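Local coordinates for thermospermine synthase (Medicago truncatula, PDB 6BQ6), which probably transfers an aminopropyl group from decarboxylated S-adenosylmethionine to spermidine, giving thermospermine and methylthioadenosine, at residues B[85-90]-B[249-254]; B[215-220]-B[256-261]; B[31-36]-B[75-80]. All blocks are in the same frame, centred on the assembly; numbering follows the deposited sequence.

Contact 1. Residues B[85-90]-B[249-254]; sequences FIYHEC and AHIPSY. With TER (N-(3-amino-propyl)-N-(5-aminopropyl)-1,4-diaminobutane), chain F.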
loop_
_atom_site.group_PDB
_atom_site.type_symbol
_atom_site.label_atom_id
_atom_site.label_comp_id
_atom_site.label_asym_id
_atom_site.label_seq_id
_atom_site.Cartn_x
_atom_site.Cartn_y
_atom_site.Cartn_z
ATOM N N PHE B 85 27.514 -0.588 -0.613
ATOM C CA PHE B 85 28.895 -1.008 -0.308
ATOM C C PHE B 85 28.956 -2.501 0.080
ATOM O O PHE B 85 29.932 -3.178 -0.194
ATOM C CB PHE B 85 29.569 -0.107 0.735
ATOM C CG PHE B 85 29.113 -0.328 2.155
ATOM C CD1 PHE B 85 29.719 -1.232 2.952
ATOM C CD2 PHE B 85 28.045 0.380 2.671
ATOM C CE1 PHE B 85 29.318 -1.448 4.263
ATOM C CE2 PHE B 85 27.632 0.175 3.980
ATOM C CZ PHE B 85 28.253 -0.747 4.771
ATOM N N ILE B 86 27.903 -3.007 0.758
ATOM C CA ILE B 86 27.888 -4.396 1.147
ATOM C C ILE B 86 27.850 -5.296 -0.111
ATOM O O ILE B 86 28.647 -6.231 -0.204
ATOM C CB ILE B 86 26.706 -4.718 2.066
ATOM C CG1 ILE B 86 26.735 -3.820 3.300
ATOM C CG2 ILE B 86 26.702 -6.191 2.488
ATOM C CD1 ILE B 86 25.552 -4.030 4.199
ATOM N N TYR B 87 26.909 -5.028 -1.021
ATOM C CA TYR B 87 26.749 -5.841 -2.189
ATOM C C TYR B 87 28.045 -5.744 -3.030
ATOM O O TYR B 87 28.532 -6.751 -3.523
ATOM C CB TYR B 87 25.525 -5.358 -3.010
ATOM C CG TYR B 87 25.434 -6.008 -4.350
ATOM C CD1 TYR B 87 24.732 -7.205 -4.536
ATOM C CD2 TYR B 87 26.029 -5.427 -5.462
ATOM C CE1 TYR B 87 24.678 -7.804 -5.795
ATOM C CE2 TYR B 87 25.998 -6.024 -6.696
ATOM C CZ TYR B 87 25.307 -7.202 -6.859
ATOM O OH TYR B 87 25.250 -7.788 -8.117
ATOM N N HIS B 88 28.565 -4.542 -3.205
ATOM C CA HIS B 88 29.689 -4.403 -4.111
ATOM C C HIS B 88 30.998 -4.910 -3.520
ATOM O O HIS B 88 31.808 -5.475 -4.243
ATOM C CB HIS B 88 29.766 -2.987 -4.635
ATOM C CG HIS B 88 28.626 -2.660 -5.537
ATOM N ND1 HIS B 88 27.544 -1.904 -5.137
ATOM C CD2 HIS B 88 28.327 -3.117 -6.784
ATOM C CE1 HIS B 88 26.665 -1.848 -6.126
ATOM N NE2 HIS B 88 27.127 -2.562 -7.141
ATOM N N GLU B 89 31.221 -4.743 -2.224
ATOM C CA GLU B 89 32.393 -5.358 -1.597
ATOM C C GLU B 89 32.323 -6.878 -1.613
ATOM O O GLU B 89 33.312 -7.534 -1.921
ATOM C CB GLU B 89 32.580 -4.900 -0.169
ATOM C CG GLU B 89 33.129 -3.481 -0.031
ATOM C CD GLU B 89 33.463 -3.107 1.395
ATOM O OE1 GLU B 89 33.552 -3.999 2.289
ATOM O OE2 GLU B 89 33.677 -1.891 1.643
ATOM N N CYS B 90 31.142 -7.430 -1.318
ATOM C CA CYS B 90 30.952 -8.896 -1.384
ATOM C C CYS B 90 31.097 -9.458 -2.789
ATOM O O CYS B 90 31.679 -10.540 -2.943
ATOM C CB CYS B 90 29.631 -9.352 -0.817
ATOM S SG CYS B 90 29.538 -9.174 0.984
ATOM N N ALA B 249 25.222 -12.653 2.351
ATOM C CA ALA B 249 25.254 -11.574 3.342
ATOM C C ALA B 249 23.975 -10.814 3.276
ATOM O O ALA B 249 23.398 -10.656 2.230
ATOM C CB ALA B 249 26.431 -10.644 3.038
ATOM N N HIS B 250 23.547 -10.299 4.418
ATOM C CA HIS B 250 22.356 -9.468 4.445
ATOM C C HIS B 250 22.557 -8.093 3.863
ATOM O O HIS B 250 23.536 -7.419 4.199
ATOM C CB HIS B 250 21.954 -9.300 5.916
ATOM C CG HIS B 250 20.641 -8.580 6.132
ATOM N ND1 HIS B 250 20.547 -7.426 6.865
ATOM C CD2 HIS B 250 19.393 -8.840 5.689
ATOM C CE1 HIS B 250 19.306 -6.983 6.845
ATOM N NE2 HIS B 250 18.581 -7.834 6.139
ATOM N N ILE B 251 21.592 -7.658 3.058
ATOM C CA ILE B 251 21.574 -6.305 2.533
ATOM C C ILE B 251 20.220 -5.661 2.943
ATOM O O ILE B 251 19.187 -6.036 2.463
ATOM C CB ILE B 251 21.812 -6.297 1.038
ATOM C CG1 ILE B 251 23.239 -6.851 0.757
ATOM C CG2 ILE B 251 21.737 -4.879 0.479
ATOM C CD1 ILE B 251 23.372 -7.338 -0.626
ATOM N N PRO B 252 20.247 -4.754 3.899
ATOM C CA PRO B 252 18.991 -4.294 4.503
ATOM C C PRO B 252 18.004 -3.780 3.488
ATOM O O PRO B 252 16.831 -4.120 3.574
ATOM C CB PRO B 252 19.446 -3.182 5.463
ATOM C CG PRO B 252 20.812 -3.553 5.825
ATOM C CD PRO B 252 21.412 -4.258 4.650
ATOM N N SER B 253 18.468 -3.031 2.493
ATOM C CA SER B 253 17.560 -2.439 1.515
ATOM C C SER B 253 16.933 -3.471 0.600
ATOM O O SER B 253 15.902 -3.205 -0.010
ATOM C CB SER B 253 18.252 -1.391 0.658
ATOM O OG SER B 253 19.330 -1.915 -0.055
ATOM N N TYR B 254 17.556 -4.639 0.491
ATOM C CA TYR B 254 17.026 -5.745 -0.288
ATOM C C TYR B 254 16.016 -6.588 0.433
ATOM O O TYR B 254 15.418 -7.488 -0.200
ATOM C CB TYR B 254 18.215 -6.615 -0.771
ATOM C CG TYR B 254 19.178 -6.024 -1.793
ATOM C CD1 TYR B 254 19.097 -4.692 -2.243
ATOM C CD2 TYR B 254 20.210 -6.806 -2.298
ATOM C CE1 TYR B 254 19.991 -4.197 -3.168
ATOM C CE2 TYR B 254 21.116 -6.317 -3.227
ATOM C CZ TYR B 254 21.011 -5.015 -3.662
ATOM O OH TYR B 254 21.907 -4.546 -4.571
HETATM N N1 TER F . 21.775 -4.769 -14.061
HETATM C C2 TER F . 22.817 -4.513 -13.089
HETATM C C3 TER F . 22.950 -5.704 -12.145
HETATM C C4 TER F . 21.775 -5.869 -11.216
HETATM N N5 TER F . 22.071 -6.835 -10.183
HETATM C C6 TER F . 21.903 -6.485 -8.790
HETATM C C7 TER F . 21.423 -7.677 -7.976
HETATM C C8 TER F . 20.735 -7.170 -6.722
HETATM N N9 TER F . 19.325 -6.909 -6.923
HETATM C C10 TER F . 18.564 -6.396 -5.813
HETATM C C11 TER F . 17.099 -6.773 -5.820
HETATM C C12 TER F . 16.531 -6.451 -4.438
HETATM C C13 TER F . 15.010 -6.449 -4.397
HETATM N N14 TER F . 14.456 -7.520 -5.206
#
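Ile86 of the helical segment 85-90 faces Ile251 of segment 249-254, where helix and strand run roughly antiparallel at 147° with their axes 8.7 Å apart. No hydrogen bond joins the two segments. The contact is apolar and almost wholly buried. The side chains of Ile86 and Ile251 slide past each other in opposite directions, with Ile86 CG2 3.9 Å from Ile251 CG1. Ile86 CD1 reaches the ring of Pro252, 4.2 Å from Pro252 CD, and the two side chains cross at about a right angle. One turn further along the helix, Cys90 SG rests 4.0 Å from Ala249 CB. Ile251 CD1 lies near the ring plane of Tyr87, at its edge, and touches Tyr87 CB at 3.8 Å. CG of Tyr87 is anti to the backbone N (chi1 170°), which sets CG on the side of the polyamine pocket. Tyr254 crosses it at about a right angle. Its hydroxyl sits over one face of the Tyr87 ring, with Tyr254 OH 3.8 Å from Tyr87 CG. Both hydroxyls bond elsewhere: Tyr87 OH to Asp181, the predicted proton acceptor, and Tyr254 OH to the carbonyl of Gln78. The Tyr254 ring is sandwiched between two aliphatic groups. Ile251 CG2 lies over the centre of one face. Bound thermospermine crosses the opposite face, with its C10 3.5 Å from Tyr254 CZ. The two tyrosines thus form part of the polyamine pocket. Helix 84-98 packs here on the outermost strand of the Rossmann-like sheet, strand 243-251. Trp258 and Trp260 of the neighbouring strand 256-264 touch Ile251 and Ala249, respectively, while Ile223 of the second subunit packs on Ile86 and Pro252.

Contact 2. Residues B[215-220]-B[256-261]; sequences VTQAGP and DIWGWV. With TER (N-(3-amino-propyl)-N-(5-aminopropyl)-1,4-diaminobutane), chain F.
Backbone hydrogen bonds tie Thr216 to Val261 in both directions: Thr216 N lies 3.1 Å from Val261 O, and Val261 N 3.0 Å from Thr216 O. Further on, Ala218 N donates to Gly259 O at 2.8 Å, and Gly259 N donates to Gly219 O at 2.8 Å. Between the Gln217-Trp260 and Pro220-Trp258 pairs the register shifts by one, a beta bulge. Gly219 has a positive phi there, a value that favours glycine. These antiparallel strands, 212-220 and 256-264, are neighbours in the seven-stranded sheet of the Rossmann-like domain, whose order 3-2-1-4-5-7-6 is that of class I methyltransferases. The side-chain bonds centre on Gln217. The bend at chi2 (85°) keeps its chain from extending, and OE1 accepts two bonds. Trp258 NE1 meets Gln217 OE1 at 2.9 Å, with OE1 near the indole plane and the amide and ring planes 26° apart. Gly219 N reaches the same Gln217 OE1 at 3.0 Å, from above the amide plane. Gln217 NE2 bonds to Asp184, so both amide atoms have partners, which would hold the amide in this rotation. Pro220 CD makes a CH-pi contact with the six-membered ring of Trp258, while Gly219 C lies over the centre of the same face. The opposite face carries bound thermospermine, with its C8 3.6 Å from Trp258 CZ2.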
loop_
_atom_site.group_PDB
_atom_site.type_symbol
_atom_site.label_atom_id
_atom_site.label_comp_id
_atom_site.label_asym_id
_atom_site.label_seq_id
_atom_site.Cartn_x
_atom_site.Cartn_y
_atom_site.Cartn_z
ATOM N N VAL B 215 33.203 -14.866 -10.581
ATOM C CA VAL B 215 32.230 -14.624 -9.499
ATOM C C VAL B 215 30.963 -14.062 -10.147
ATOM O O VAL B 215 31.030 -13.224 -11.061
ATOM C CB VAL B 215 32.760 -13.695 -8.384
ATOM C CG1 VAL B 215 33.215 -12.354 -8.935
ATOM C CG2 VAL B 215 31.731 -13.509 -7.267
ATOM N N THR B 216 29.812 -14.512 -9.667
ATOM C CA THR B 216 28.559 -13.927 -10.075
ATOM C C THR B 216 27.735 -13.596 -8.838
ATOM O O THR B 216 27.670 -14.399 -7.897
ATOM C CB THR B 216 27.763 -14.826 -11.076
ATOM O OG1 THR B 216 26.575 -14.133 -11.475
ATOM C CG2 THR B 216 27.410 -16.170 -10.479
ATOM N N GLN B 217 26.959 -12.521 -8.924
ATOM C CA GLN B 217 25.825 -12.370 -8.056
ATOM C C GLN B 217 24.856 -13.539 -8.328
ATOM O O GLN B 217 24.747 -14.048 -9.444
ATOM C CB GLN B 217 25.190 -11.018 -8.199
ATOM C CG GLN B 217 24.222 -10.835 -9.370
ATOM C CD GLN B 217 22.821 -11.294 -9.025
ATOM O OE1 GLN B 217 22.444 -11.357 -7.861
ATOM N NE2 GLN B 217 22.083 -11.724 -10.021
ATOM N N ALA B 218 24.183 -13.989 -7.283
ATOM C CA ALA B 218 23.400 -15.230 -7.389
ATOM C C ALA B 218 22.032 -15.157 -6.700
ATOM O O ALA B 218 21.484 -16.183 -6.311
ATOM C CB ALA B 218 24.240 -16.369 -6.909
ATOM N N GLY B 219 21.468 -13.966 -6.638
ATOM C CA GLY B 219 20.136 -13.741 -6.223
ATOM C C GLY B 219 19.897 -13.834 -4.758
ATOM O O GLY B 219 20.835 -13.894 -3.957
ATOM N N PRO B 220 18.623 -13.900 -4.406
ATOM C CA PRO B 220 18.291 -14.077 -3.011
ATOM C C PRO B 220 18.917 -15.323 -2.427
ATOM O O PRO B 220 18.973 -16.380 -3.052
ATOM C CB PRO B 220 16.770 -14.167 -3.025
ATOM C CG PRO B 220 16.335 -13.472 -4.265
ATOM C CD PRO B 220 17.406 -13.837 -5.245
ATOM N N ASP B 256 16.517 -9.060 2.289
ATOM C CA ASP B 256 16.872 -10.444 2.238
ATOM C C ASP B 256 18.356 -10.569 2.360
ATOM O O ASP B 256 19.106 -9.570 2.286
ATOM C CB ASP B 256 16.428 -11.081 0.917
ATOM C CG ASP B 256 16.089 -12.586 1.060
ATOM O OD1 ASP B 256 16.412 -13.209 2.110
ATOM O OD2 ASP B 256 15.538 -13.106 0.088
ATOM N N ILE B 257 18.739 -11.798 2.612
ATOM C CA ILE B 257 20.106 -12.231 2.453
ATOM C C ILE B 257 20.288 -12.295 0.914
ATOM O O ILE B 257 19.412 -12.784 0.201
ATOM C CB ILE B 257 20.330 -13.605 3.085
ATOM C CG1 ILE B 257 20.019 -13.587 4.576
ATOM C CG2 ILE B 257 21.742 -14.070 2.872
ATOM C CD1 ILE B 257 20.889 -12.653 5.366
ATOM N N TRP B 258 21.407 -11.816 0.426
ATOM C CA TRP B 258 21.781 -11.952 -0.962
ATOM C C TRP B 258 22.975 -12.901 -1.133
ATOM O O TRP B 258 23.818 -13.045 -0.228
ATOM C CB TRP B 258 22.144 -10.560 -1.530
ATOM C CG TRP B 258 21.786 -10.471 -2.942
ATOM C CD1 TRP B 258 22.607 -10.596 -4.060
ATOM C CD2 TRP B 258 20.461 -10.361 -3.438
ATOM N NE1 TRP B 258 21.834 -10.526 -5.196
ATOM C CE2 TRP B 258 20.524 -10.414 -4.852
ATOM C CE3 TRP B 258 19.203 -10.256 -2.830
ATOM C CZ2 TRP B 258 19.363 -10.294 -5.639
ATOM C CZ3 TRP B 258 18.061 -10.213 -3.642
ATOM C CH2 TRP B 258 18.164 -10.236 -4.993
ATOM N N GLY B 259 23.098 -13.496 -2.320
ATOM C CA GLY B 259 24.141 -14.459 -2.547
ATOM C C GLY B 259 25.061 -14.143 -3.711
ATOM O O GLY B 259 24.700 -13.395 -4.626
ATOM N N TRP B 260 26.203 -14.788 -3.644
ATOM C CA TRP B 260 27.218 -14.762 -4.710
ATOM C C TRP B 260 27.868 -16.099 -4.754
ATOM O O TRP B 260 27.839 -16.880 -3.780
ATOM C CB TRP B 260 28.314 -13.707 -4.410
ATOM C CG TRP B 260 27.765 -12.349 -4.181
ATOM C CD1 TRP B 260 27.566 -11.336 -5.122
ATOM C CD2 TRP B 260 27.329 -11.793 -2.942
ATOM N NE1 TRP B 260 27.032 -10.238 -4.541
ATOM C CE2 TRP B 260 26.824 -10.495 -3.210
ATOM C CE3 TRP B 260 27.264 -12.269 -1.625
ATOM C CZ2 TRP B 260 26.303 -9.695 -2.218
ATOM C CZ3 TRP B 260 26.747 -11.452 -0.671
ATOM C CH2 TRP B 260 26.245 -10.196 -0.967
ATOM N N VAL B 261 28.459 -16.417 -5.893
ATOM C CA VAL B 261 29.194 -17.656 -6.021
ATOM C C VAL B 261 30.532 -17.399 -6.701
ATOM O O VAL B 261 30.556 -16.845 -7.814
ATOM C CB VAL B 261 28.404 -18.686 -6.831
ATOM C CG1 VAL B 261 29.147 -20.021 -6.911
ATOM C CG2 VAL B 261 26.982 -18.912 -6.269
HETATM N N1 TER F . 21.775 -4.769 -14.061
HETATM C C2 TER F . 22.817 -4.513 -13.089
HETATM C C3 TER F . 22.950 -5.704 -12.145
HETATM C C4 TER F . 21.775 -5.869 -11.216
HETATM N N5 TER F . 22.071 -6.835 -10.183
HETATM C C6 TER F . 21.903 -6.485 -8.790
HETATM C C7 TER F . 21.423 -7.677 -7.976
HETATM C C8 TER F . 20.735 -7.170 -6.722
HETATM N N9 TER F . 19.325 -6.909 -6.923
HETATM C C10 TER F . 18.564 -6.396 -5.813
HETATM C C11 TER F . 17.099 -6.773 -5.820
HETATM C C12 TER F . 16.531 -6.451 -4.438
HETATM C C13 TER F . 15.010 -6.449 -4.397
HETATM N N14 TER F . 14.456 -7.520 -5.206
#

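Contact 3. Residues B[31-36]-B[75-80]; sequences YEEEIE and GKLQSA. With TER (N-(3-amino-propyl)-N-(5-aminopropyl)-1,4-diaminobutane), chain F.
Tyr31 and Glu33 both carry CG anti to the backbone N (chi1 169° and -168°), which sets both CG atoms on the side of segment 75-80. Glu33 then stays extended, and its carboxylate reaches Leu77. Its OE1 accepts the backbone N-H of Leu77 at 2.8 Å from Leu77 N, on the syn side and tilted from the carboxylate plane. Tyr31 OH lies 2.7 Å from Glu33 OE1 and 3.1 Å from Gly75 O, and either could take its proton. Glu33 OE2 touches Lys76 CA at 3.4 Å. It also lies 3.6 Å from C13 of bound thermospermine, next to a terminal amine whose positive charge the carboxylate would probably favour. An alanine at Glu33 would probably leave Leu77 N without its acceptor and that end of the polyamine without this carboxylate beside it. From strand 76-80, Gln78 OE1 approaches C4 of the ligand at 3.1 Å. The crossing lies in the N-terminal tetramerisation domain. Strand 29-34 pairs with strand 39-45, and at Tyr31 its sheet runs on into the third subunit. Strand 76-80 is an outermost strand of a separate four-stranded sheet, beside strand 70-73.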
loop_
_atom_site.group_PDB
_atom_site.type_symbol
_atom_site.label_atom_id
_atom_site.label_comp_id
_atom_site.label_asym_id
_atom_site.label_seq_id
_atom_site.Cartn_x
_atom_site.Cartn_y
_atom_site.Cartn_z
ATOM N N TYR B 31 7.987 4.866 -1.500
ATOM C CA TYR B 31 8.366 3.935 -2.540
ATOM C C TYR B 31 7.973 2.526 -2.099
ATOM O O TYR B 31 8.341 2.105 -1.026
ATOM C CB TYR B 31 9.879 3.969 -2.777
ATOM C CG TYR B 31 10.393 2.839 -3.649
ATOM C CD1 TYR B 31 10.046 2.766 -4.976
ATOM C CD2 TYR B 31 11.199 1.811 -3.124
ATOM C CE1 TYR B 31 10.457 1.718 -5.782
ATOM C CE2 TYR B 31 11.649 0.786 -3.928
ATOM C CZ TYR B 31 11.253 0.747 -5.267
ATOM O OH TYR B 31 11.663 -0.285 -6.100
ATOM N N GLU B 32 7.333 1.771 -2.978
ATOM C CA GLU B 32 6.872 0.444 -2.659
ATOM C C GLU B 32 7.444 -0.525 -3.669
ATOM O O GLU B 32 7.426 -0.300 -4.872
ATOM C CB GLU B 32 5.362 0.465 -2.744
ATOM C CG GLU B 32 4.687 -0.863 -2.723
ATOM C CD GLU B 32 3.208 -0.642 -2.940
ATOM O OE1 GLU B 32 2.752 -1.064 -4.038
ATOM O OE2 GLU B 32 2.576 0.041 -2.044
ATOM N N GLU B 33 7.964 -1.611 -3.162
ATOM C CA GLU B 33 8.390 -2.703 -3.989
ATOM C C GLU B 33 7.774 -4.021 -3.511
ATOM O O GLU B 33 7.769 -4.334 -2.303
ATOM C CB GLU B 33 9.882 -2.813 -3.977
ATOM C CG GLU B 33 10.348 -3.786 -5.077
ATOM C CD GLU B 33 11.822 -3.713 -5.415
ATOM O OE1 GLU B 33 12.443 -2.690 -5.157
ATOM O OE2 GLU B 33 12.364 -4.684 -5.978
ATOM N N GLU B 34 7.228 -4.736 -4.488
ATOM C CA GLU B 34 6.733 -6.075 -4.308
ATOM C C GLU B 34 7.937 -6.987 -4.417
ATOM O O GLU B 34 8.302 -7.370 -5.500
ATOM C CB GLU B 34 5.680 -6.426 -5.379
ATOM C CG GLU B 34 4.359 -5.643 -5.247
ATOM C CD GLU B 34 3.111 -6.448 -5.662
ATOM O OE1 GLU B 34 2.077 -6.342 -4.952
ATOM O OE2 GLU B 34 3.171 -7.188 -6.678
ATOM N N ILE B 35 8.536 -7.326 -3.281
ATOM C CA ILE B 35 9.606 -8.342 -3.215
ATOM C C ILE B 35 9.132 -9.680 -3.825
ATOM O O ILE B 35 9.825 -10.279 -4.649
ATOM C CB ILE B 35 10.041 -8.606 -1.736
ATOM C CG1 ILE B 35 10.583 -7.339 -1.060
ATOM C CG2 ILE B 35 11.049 -9.748 -1.669
ATOM C CD1 ILE B 35 11.512 -6.511 -1.921
ATOM N N GLU B 36 7.984 -10.141 -3.361
ATOM C CA GLU B 36 7.266 -11.299 -3.914
ATOM C C GLU B 36 5.870 -10.764 -4.217
ATOM O O GLU B 36 5.495 -9.707 -3.703
ATOM C CB GLU B 36 7.180 -12.423 -2.872
ATOM C CG GLU B 36 8.479 -12.759 -2.128
ATOM C CD GLU B 36 8.371 -13.947 -1.139
ATOM O OE1 GLU B 36 9.428 -14.583 -0.911
ATOM O OE2 GLU B 36 7.271 -14.252 -0.568
ATOM N N GLY B 75 11.196 -0.673 -11.758
ATOM C CA GLY B 75 10.581 -0.781 -10.445
ATOM C C GLY B 75 11.215 -1.727 -9.449
ATOM O O GLY B 75 10.603 -2.039 -8.412
ATOM N N LYS B 76 12.426 -2.194 -9.745
ATOM C CA LYS B 76 13.158 -3.062 -8.855
ATOM C C LYS B 76 14.389 -2.322 -8.375
ATOM O O LYS B 76 15.206 -1.868 -9.158
ATOM C CB LYS B 76 13.530 -4.354 -9.559
ATOM C CG LYS B 76 12.332 -5.045 -10.221
ATOM C CD LYS B 76 12.284 -6.540 -9.941
ATOM C CE LYS B 76 13.394 -7.301 -10.665
ATOM N NZ LYS B 76 13.673 -8.597 -9.972
ATOM N N LEU B 77 14.465 -2.155 -7.070
ATOM C CA LEU B 77 15.587 -1.578 -6.444
ATOM C C LEU B 77 16.861 -2.317 -6.836
ATOM O O LEU B 77 16.904 -3.582 -6.777
ATOM C CB LEU B 77 15.380 -1.669 -4.958
ATOM C CG LEU B 77 16.521 -1.183 -4.117
ATOM C CD1 LEU B 77 16.624 0.312 -4.161
ATOM C CD2 LEU B 77 16.298 -1.688 -2.709
ATOM N N GLN B 78 17.877 -1.547 -7.248
ATOM C CA GLN B 78 19.199 -2.101 -7.593
ATOM C C GLN B 78 20.232 -1.831 -6.529
ATOM O O GLN B 78 21.061 -2.701 -6.180
ATOM C CB GLN B 78 19.701 -1.456 -8.880
ATOM C CG GLN B 78 18.778 -1.582 -10.053
ATOM C CD GLN B 78 18.616 -3.008 -10.474
ATOM O OE1 GLN B 78 19.593 -3.669 -10.841
ATOM N NE2 GLN B 78 17.387 -3.507 -10.430
ATOM N N SER B 79 20.294 -0.587 -6.091
ATOM C CA SER B 79 21.346 -0.125 -5.225
ATOM C C SER B 79 20.809 0.958 -4.369
ATOM O O SER B 79 20.156 1.848 -4.892
ATOM C CB SER B 79 22.493 0.419 -6.085
ATOM O OG SER B 79 23.288 1.389 -5.403
ATOM N N ALA B 80 21.022 0.892 -3.058
ATOM C CA ALA B 80 20.771 2.032 -2.199
ATOM C C ALA B 80 22.038 2.592 -1.637
ATOM O O ALA B 80 22.974 1.882 -1.287
ATOM C CB ALA B 80 19.827 1.678 -1.079
HETATM N N1 TER F . 21.775 -4.769 -14.061
HETATM C C2 TER F . 22.817 -4.513 -13.089
HETATM C C3 TER F . 22.950 -5.704 -12.145
HETATM C C4 TER F . 21.775 -5.869 -11.216
HETATM N N5 TER F . 22.071 -6.835 -10.183
HETATM C C6 TER F . 21.903 -6.485 -8.790
HETATM C C7 TER F . 21.423 -7.677 -7.976
HETATM C C8 TER F . 20.735 -7.170 -6.722
HETATM N N9 TER F . 19.325 -6.909 -6.923
HETATM C C10 TER F . 18.564 -6.396 -5.813
HETATM C C11 TER F . 17.099 -6.773 -5.820
HETATM C C12 TER F . 16.531 -6.451 -4.438
HETATM C C13 TER F . 15.010 -6.449 -4.397
HETATM N N14 TER F . 14.456 -7.520 -5.206
#

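How the contacts relate
Contacts 1 and 2 belong to the catalytic Rossmann-like domain, and contact 3 to the N-terminal domain. Contacts 1 and 2 are core; contact 3 is mostly buried but reaches the surface at Lys76. Contact 2 lies nearest the centre of the chain. Contacts 1 and 2 share one sheet through neighbouring strands 243-251 and 256-264. Their chemistry differs: apolar helix-on-strand packing in contact 1, a hydrogen-bonded ladder in contact 2, and a carboxylate reaching a backbone amide in contact 3. Contacts 1 and 3 meet where segment 249-254 touches strand 76-80. All three touch thermospermine, mainly through aromatic rings in contacts 1 and 2, and through carboxylate, amide and carbonyl oxygens near ligand carbons in contact 3.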